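Two-domain protein containing predicted PHP-like metal-dependent phosphoesterase (Bacteroides vulgatus ATCC 8482, PDB 3E38) binds three zinc ions in a PHP-like domain joined to an Ig-like domain, and is probably a metal-dependent phosphoesterase, perhaps acting as a 5'-3' exonuclease. Local coordinates at residues 10-14 with 252-257; 241-247 with 328-332. Numbering follows the deposited sequence.

Interaction 1 of 2, residues 10-14 with 252-257; sequences VPDLD and PFFEKC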
loop_
_atom_site.group_PDB
_atom_site.type_symbol
_atom_site.label_atom_id
_atom_site.label_comp_id
_atom_site.label_asym_id
_atom_site.label_seq_id
_atom_site.Cartn_x
_atom_site.Cartn_y
_atom_site.Cartn_z
ATOM N N VAL B 10 -14.759 -15.710 -1.619
ATOM C CA VAL B 10 -15.269 -16.271 -2.875
ATOM C C VAL B 10 -16.484 -17.125 -2.506
ATOM O O VAL B 10 -16.637 -17.508 -1.346
ATOM C CB VAL B 10 -14.226 -17.100 -3.657
ATOM C CG1 VAL B 10 -13.143 -16.176 -4.249
ATOM C CG2 VAL B 10 -13.633 -18.183 -2.781
ATOM N N PRO B 11 -17.341 -17.405 -3.471
ATOM C CA PRO B 11 -18.488 -18.198 -3.105
ATOM C C PRO B 11 -18.289 -19.692 -3.166
ATOM O O PRO B 11 -17.244 -20.219 -3.593
ATOM C CB PRO B 11 -19.546 -17.801 -4.152
ATOM C CG PRO B 11 -18.767 -17.223 -5.335
ATOM C CD PRO B 11 -17.322 -17.078 -4.914
ATOM N N ASP B 12 -19.368 -20.341 -2.754
ATOM C CA ASP B 12 -19.484 -21.784 -2.744
ATOM C C ASP B 12 -20.456 -22.223 -3.770
ATOM O O ASP B 12 -21.494 -21.657 -3.897
ATOM C CB ASP B 12 -20.018 -22.283 -1.404
ATOM C CG ASP B 12 -19.066 -22.014 -0.267
ATOM O OD1 ASP B 12 -17.823 -22.198 -0.431
ATOM O OD2 ASP B 12 -19.579 -21.621 0.792
ATOM N N LEU B 13 -20.105 -23.266 -4.492
ATOM C CA LEU B 13 -21.039 -23.866 -5.405
ATOM C C LEU B 13 -22.030 -24.606 -4.533
ATOM O O LEU B 13 -21.710 -25.025 -3.410
ATOM C CB LEU B 13 -20.354 -24.854 -6.356
ATOM C CG LEU B 13 -19.332 -24.285 -7.321
ATOM C CD1 LEU B 13 -18.653 -25.413 -8.077
ATOM C CD2 LEU B 13 -19.990 -23.297 -8.284
ATOM N N ASP B 14 -23.238 -24.735 -5.051
ATOM C CA ASP B 14 -24.296 -25.561 -4.421
ATOM C C ASP B 14 -23.808 -26.982 -4.160
ATOM O O ASP B 14 -23.304 -27.670 -5.060
ATOM C CB ASP B 14 -25.533 -25.641 -5.310
ATOM C CG ASP B 14 -26.297 -24.320 -5.358
ATOM O OD1 ASP B 14 -26.060 -23.493 -4.457
ATOM O OD2 ASP B 14 -27.123 -24.113 -6.278
ATOM N N PRO B 252 -21.262 -21.906 -13.211
ATOM C CA PRO B 252 -22.045 -21.697 -12.002
ATOM C C PRO B 252 -21.346 -20.869 -10.945
ATOM O O PRO B 252 -22.008 -20.310 -10.064
ATOM C CB PRO B 252 -22.251 -23.125 -11.456
ATOM C CG PRO B 252 -21.245 -23.981 -12.172
ATOM C CD PRO B 252 -21.150 -23.336 -13.533
ATOM N N PHE B 253 -20.026 -20.809 -11.044
ATOM C CA PHE B 253 -19.182 -20.072 -10.039
ATOM C C PHE B 253 -19.349 -18.591 -10.302
ATOM O O PHE B 253 -19.569 -17.783 -9.406
ATOM C CB PHE B 253 -17.716 -20.528 -10.116
ATOM C CG PHE B 253 -16.819 -19.930 -9.075
ATOM C CD1 PHE B 253 -16.859 -20.375 -7.756
ATOM C CD2 PHE B 253 -15.902 -18.945 -9.410
ATOM C CE1 PHE B 253 -16.021 -19.829 -6.784
ATOM C CE2 PHE B 253 -15.064 -18.391 -8.432
ATOM C CZ PHE B 253 -15.131 -18.840 -7.117
ATOM N N PHE B 254 -19.335 -18.254 -11.576
ATOM C CA PHE B 254 -19.493 -16.861 -11.977
ATOM C C PHE B 254 -20.827 -16.358 -11.543
ATOM O O PHE B 254 -20.972 -15.238 -11.122
ATOM C CB PHE B 254 -19.384 -16.672 -13.483
ATOM C CG PHE B 254 -19.610 -15.242 -13.915
ATOM C CD1 PHE B 254 -18.647 -14.277 -13.678
ATOM C CD2 PHE B 254 -20.782 -14.861 -14.562
ATOM C CE1 PHE B 254 -18.840 -12.962 -14.070
ATOM C CE2 PHE B 254 -20.973 -13.519 -14.961
ATOM C CZ PHE B 254 -20.007 -12.593 -14.723
ATOM N N GLU B 255 -21.809 -17.228 -11.667
ATOM C CA GLU B 255 -23.209 -16.903 -11.306
ATOM C C GLU B 255 -23.315 -16.547 -9.818
ATOM O O GLU B 255 -24.148 -15.753 -9.392
ATOM C CB GLU B 255 -24.126 -18.074 -11.680
ATOM C CG GLU B 255 -25.612 -17.800 -11.627
ATOM C CD GLU B 255 -26.178 -17.849 -10.224
ATOM O OE1 GLU B 255 -25.867 -18.816 -9.483
ATOM O OE2 GLU B 255 -26.960 -16.931 -9.873
ATOM N N LYS B 256 -22.408 -17.096 -9.038
ATOM C CA LYS B 256 -22.375 -16.850 -7.595
ATOM C C LYS B 256 -21.528 -15.623 -7.255
ATOM O O LYS B 256 -21.593 -15.089 -6.143
ATOM C CB LYS B 256 -21.748 -18.046 -6.890
ATOM C CG LYS B 256 -22.486 -19.327 -7.045
ATOM C CD LYS B 256 -23.640 -19.372 -6.138
ATOM C CE LYS B 256 -24.076 -20.801 -5.950
ATOM N NZ LYS B 256 -25.223 -20.830 -5.031
ATOM N N CYS B 257 -20.750 -15.178 -8.239
ATOM C CA CYS B 257 -19.784 -14.065 -8.038
ATOM C C CYS B 257 -20.416 -12.700 -8.187
ATOM O O CYS B 257 -19.902 -11.700 -7.700
ATOM C CB CYS B 257 -18.625 -14.161 -9.026
ATOM S SG CYS B 257 -17.431 -15.458 -8.670
#

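Interaction 2 of 2, residues 241-247 with 328-332; sequences ELLIGRE and NFIVA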
loop_
_atom_site.group_PDB
_atom_site.type_symbol
_atom_site.label_atom_id
_atom_site.label_comp_id
_atom_site.label_asym_id
_atom_site.label_seq_id
_atom_site.Cartn_x
_atom_site.Cartn_y
_atom_site.Cartn_z
ATOM N N GLU B 241 -5.010 -12.711 -11.929
ATOM C CA GLU B 241 -6.423 -12.296 -12.118
ATOM C C GLU B 241 -7.218 -13.356 -12.827
ATOM O O GLU B 241 -8.441 -13.207 -13.056
ATOM C CB GLU B 241 -6.543 -10.944 -12.873
ATOM C CG GLU B 241 -6.018 -9.769 -12.045
ATOM C CD GLU B 241 -6.267 -8.373 -12.653
ATOM O OE1 GLU B 241 -6.660 -8.251 -13.850
ATOM O OE2 GLU B 241 -6.054 -7.384 -11.905
ATOM N N LEU B 242 -6.520 -14.428 -13.199
ATOM C CA LEU B 242 -7.186 -15.517 -13.918
ATOM C C LEU B 242 -7.731 -16.623 -12.979
ATOM O O LEU B 242 -7.203 -16.883 -11.878
ATOM C CB LEU B 242 -6.250 -16.134 -14.960
ATOM C CG LEU B 242 -5.529 -15.246 -15.964
ATOM C CD1 LEU B 242 -4.694 -16.156 -16.856
ATOM C CD2 LEU B 242 -6.538 -14.400 -16.778
ATOM N N LEU B 243 -8.844 -17.207 -13.403
ATOM C CA LEU B 243 -9.402 -18.359 -12.727
ATOM C C LEU B 243 -9.583 -19.339 -13.853
ATOM O O LEU B 243 -10.227 -19.057 -14.852
ATOM C CB LEU B 243 -10.702 -18.060 -11.983
ATOM C CG LEU B 243 -11.214 -19.204 -11.100
ATOM C CD1 LEU B 243 -10.327 -19.342 -9.849
ATOM C CD2 LEU B 243 -12.643 -18.967 -10.694
ATOM N N ILE B 244 -8.926 -20.476 -13.709
ATOM C CA ILE B 244 -8.874 -21.479 -14.752
ATOM C C ILE B 244 -9.573 -22.772 -14.371
ATOM O O ILE B 244 -9.305 -23.362 -13.332
ATOM C CB ILE B 244 -7.400 -21.767 -15.068
ATOM C CG1 ILE B 244 -6.673 -20.429 -15.307
ATOM C CG2 ILE B 244 -7.278 -22.756 -16.258
ATOM C CD1 ILE B 244 -5.241 -20.364 -14.838
ATOM N N GLY B 245 -10.476 -23.204 -15.234
ATOM C CA GLY B 245 -11.211 -24.438 -14.989
ATOM C C GLY B 245 -12.246 -24.828 -16.032
ATOM O O GLY B 245 -12.442 -24.156 -17.026
ATOM N N ARG B 246 -12.911 -25.945 -15.795
ATOM C CA ARG B 246 -13.956 -26.387 -16.711
ATOM C C ARG B 246 -15.181 -25.493 -16.585
ATOM O O ARG B 246 -15.605 -25.051 -15.512
ATOM C CB ARG B 246 -14.309 -27.862 -16.532
ATOM C CG ARG B 246 -13.224 -28.784 -17.034
ATOM C CD ARG B 246 -13.645 -30.254 -17.075
ATOM N NE ARG B 246 -12.487 -31.094 -17.395
ATOM C CZ ARG B 246 -11.444 -31.260 -16.582
ATOM N NH1 ARG B 246 -11.383 -30.612 -15.414
ATOM N NH2 ARG B 246 -10.433 -32.008 -16.954
ATOM N N GLU B 247 -15.704 -25.210 -17.750
ATOM C CA GLU B 247 -16.869 -24.364 -17.910
ATOM C C GLU B 247 -18.037 -24.768 -17.026
ATOM O O GLU B 247 -18.776 -23.930 -16.533
ATOM C CB GLU B 247 -17.342 -24.427 -19.359
ATOM C CG GLU B 247 -18.638 -23.721 -19.517
ATOM C CD GLU B 247 -19.198 -23.852 -20.878
ATOM O OE1 GLU B 247 -18.673 -24.666 -21.662
ATOM O OE2 GLU B 247 -20.174 -23.146 -21.157
ATOM N N ASN B 328 -11.408 -13.393 -18.067
ATOM C CA ASN B 328 -10.405 -13.912 -17.136
ATOM C C ASN B 328 -10.849 -15.204 -16.440
ATOM O O ASN B 328 -10.218 -15.674 -15.517
ATOM C CB ASN B 328 -9.959 -12.849 -16.115
ATOM C CG ASN B 328 -11.065 -12.363 -15.233
ATOM O OD1 ASN B 328 -12.159 -12.152 -15.702
ATOM N ND2 ASN B 328 -10.753 -12.076 -13.942
ATOM N N PHE B 329 -11.969 -15.742 -16.894
ATOM C CA PHE B 329 -12.466 -17.066 -16.453
ATOM C C PHE B 329 -12.183 -18.004 -17.594
ATOM O O PHE B 329 -13.023 -18.217 -18.486
ATOM C CB PHE B 329 -13.943 -17.049 -16.119
ATOM C CG PHE B 329 -14.234 -16.664 -14.670
ATOM C CD1 PHE B 329 -13.353 -15.875 -13.960
ATOM C CD2 PHE B 329 -15.401 -17.080 -14.053
ATOM C CE1 PHE B 329 -13.626 -15.528 -12.663
ATOM C CE2 PHE B 329 -15.676 -16.736 -12.746
ATOM C CZ PHE B 329 -14.797 -15.958 -12.056
ATOM N N ILE B 330 -10.982 -18.576 -17.547
ATOM C CA ILE B 330 -10.458 -19.404 -18.644
ATOM C C ILE B 330 -10.983 -20.826 -18.632
ATOM O O ILE B 330 -10.698 -21.593 -17.714
ATOM C CB ILE B 330 -8.942 -19.434 -18.645
ATOM C CG1 ILE B 330 -8.373 -18.000 -18.586
ATOM C CG2 ILE B 330 -8.469 -20.201 -19.882
ATOM C CD1 ILE B 330 -8.765 -17.085 -19.797
ATOM N N VAL B 331 -11.727 -21.158 -19.691
ATOM C CA VAL B 331 -12.389 -22.455 -19.812
ATOM C C VAL B 331 -11.647 -23.376 -20.796
ATOM O O VAL B 331 -11.831 -24.603 -20.840
ATOM C CB VAL B 331 -13.920 -22.268 -20.159
ATOM C CG1 VAL B 331 -14.617 -21.367 -19.081
ATOM C CG2 VAL B 331 -14.166 -21.731 -21.621
ATOM N N ALA B 332 -10.790 -22.737 -21.562
ATOM C CA ALA B 332 -9.904 -23.374 -22.543
ATOM C C ALA B 332 -8.776 -22.390 -22.866
ATOM O O ALA B 332 -8.925 -21.187 -22.664
ATOM C CB ALA B 332 -10.653 -23.771 -23.839
HETATM O O HOH W 1 -14.216 -26.013 -20.047
#

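Interaction 1 of 2, residues 10-14 with 252-257
Most of the area shared by the extended loop 10-14 and the C-terminal part of helix 247-257 is apolar. Pro11 sits at its centre, directing its CA-to-CB bond at the helix. Its CG lies 3.5 Å from CB of Lys256 and 4.0 Å from SG of Cys257, while its CD comes to 3.6 Å from CE1 of Phe253, so the pyrrolidine ring is wedged among three helix side chains. Leu13 uses its CD2 methyl in the same way one helical turn back, 3.9 Å from CB of Pro252 and 4.0 Å from CB of Phe253. The Phe253 ring meets the loop with its edge: CB of Val10 is 4.0 Å from CZ, and the carbonyl O of Pro11, which accepts a hydrogen bond from the hydroxyl of Thr18, is 3.4 Å from CE1.

The polar part is a single salt bridge at the more exposed end, from NZ of Lys256 to OD1 of Asp14 at 2.8 Å. To make it, the lysine side chain runs along the loop from Pro11 toward Asp14, its CE passing 3.4 Å from O of Asp12, so that its methylenes cover the backbone while its charge is neutralised beyond. The CA-to-CB bond of Asp12 points away from the helix, and its OD1 accepts a hydrogen bond from the backbone N of Thr18.

Phe253 and Val10 also pack on Phe215 of strand 213-218, whereas Phe254, on another side of the helix, meets Tyr339 edge-to-face. The arrangement is thus an interdomain junction: a linking helix clasped between the N-terminal loop that leads into strand 17-22 and the Ig-like β-sandwich, away from the zinc sites.

Interaction 2 of 2, residues 241-247 with 328-332
Two short segments from different domains pair in parallel here, although each is antiparallel to its neighbour within its own domain, 242-244 to 235-239 and 330-332 to 335-342. Leu243 bridges Phe329 and Ile244 bridges Ile330. Backbone hydrogen bonds run from Leu243 N to Asn328 O (3.0 Å), Ile330 N to Leu243 O (2.8 Å) and Gly245 N to Ile330 O (3.0 Å). The Asn328 side chain prolongs the series, its ND2 donating to Glu241 O at 2.7 Å; at the other end, a water accepts from Glu247 N and donates to Val331 O, both at 2.9 Å.

The side chains divide between two faces. On one, CD2 of Leu243 makes a CH-pi contact 4.2 Å from the Phe329 ring centroid; on the other, CG1 of Ile244 lies 4.2 Å from CB of Ile330. Helix 247-257 covers the Leu243 and Phe329 face through Phe253, while Tyr174 of strand 173-174 and Ile179 of helix 176-185 cover Ile244 and Ile330, and strands 235-239 and 335-342 flank the pair.

Both interactions belong to the junction between the PHP-like and Ig-like domains, and their centres lie about 13 Å apart. Interaction 2 is the more buried and relies on main-chain hydrogen bonds that join edge strands of two sheets; interaction 1 is partly buried and works through side chains, with its one ion pair toward solvent. Strand 242-244 leads directly into helix 247-257, so one continuous piece of chain serves both. They meet chiefly at Phe253, whose CE2 is 3.4 Å from CD2 of Leu243 and whose CD2 is 4.0 Å from CE2 of Phe329; CB of Phe254 also lies 3.8 Å from CE2 of Phe329. Phe253 therefore joins the packing of the N-terminal loop to that of the interdomain strand pair.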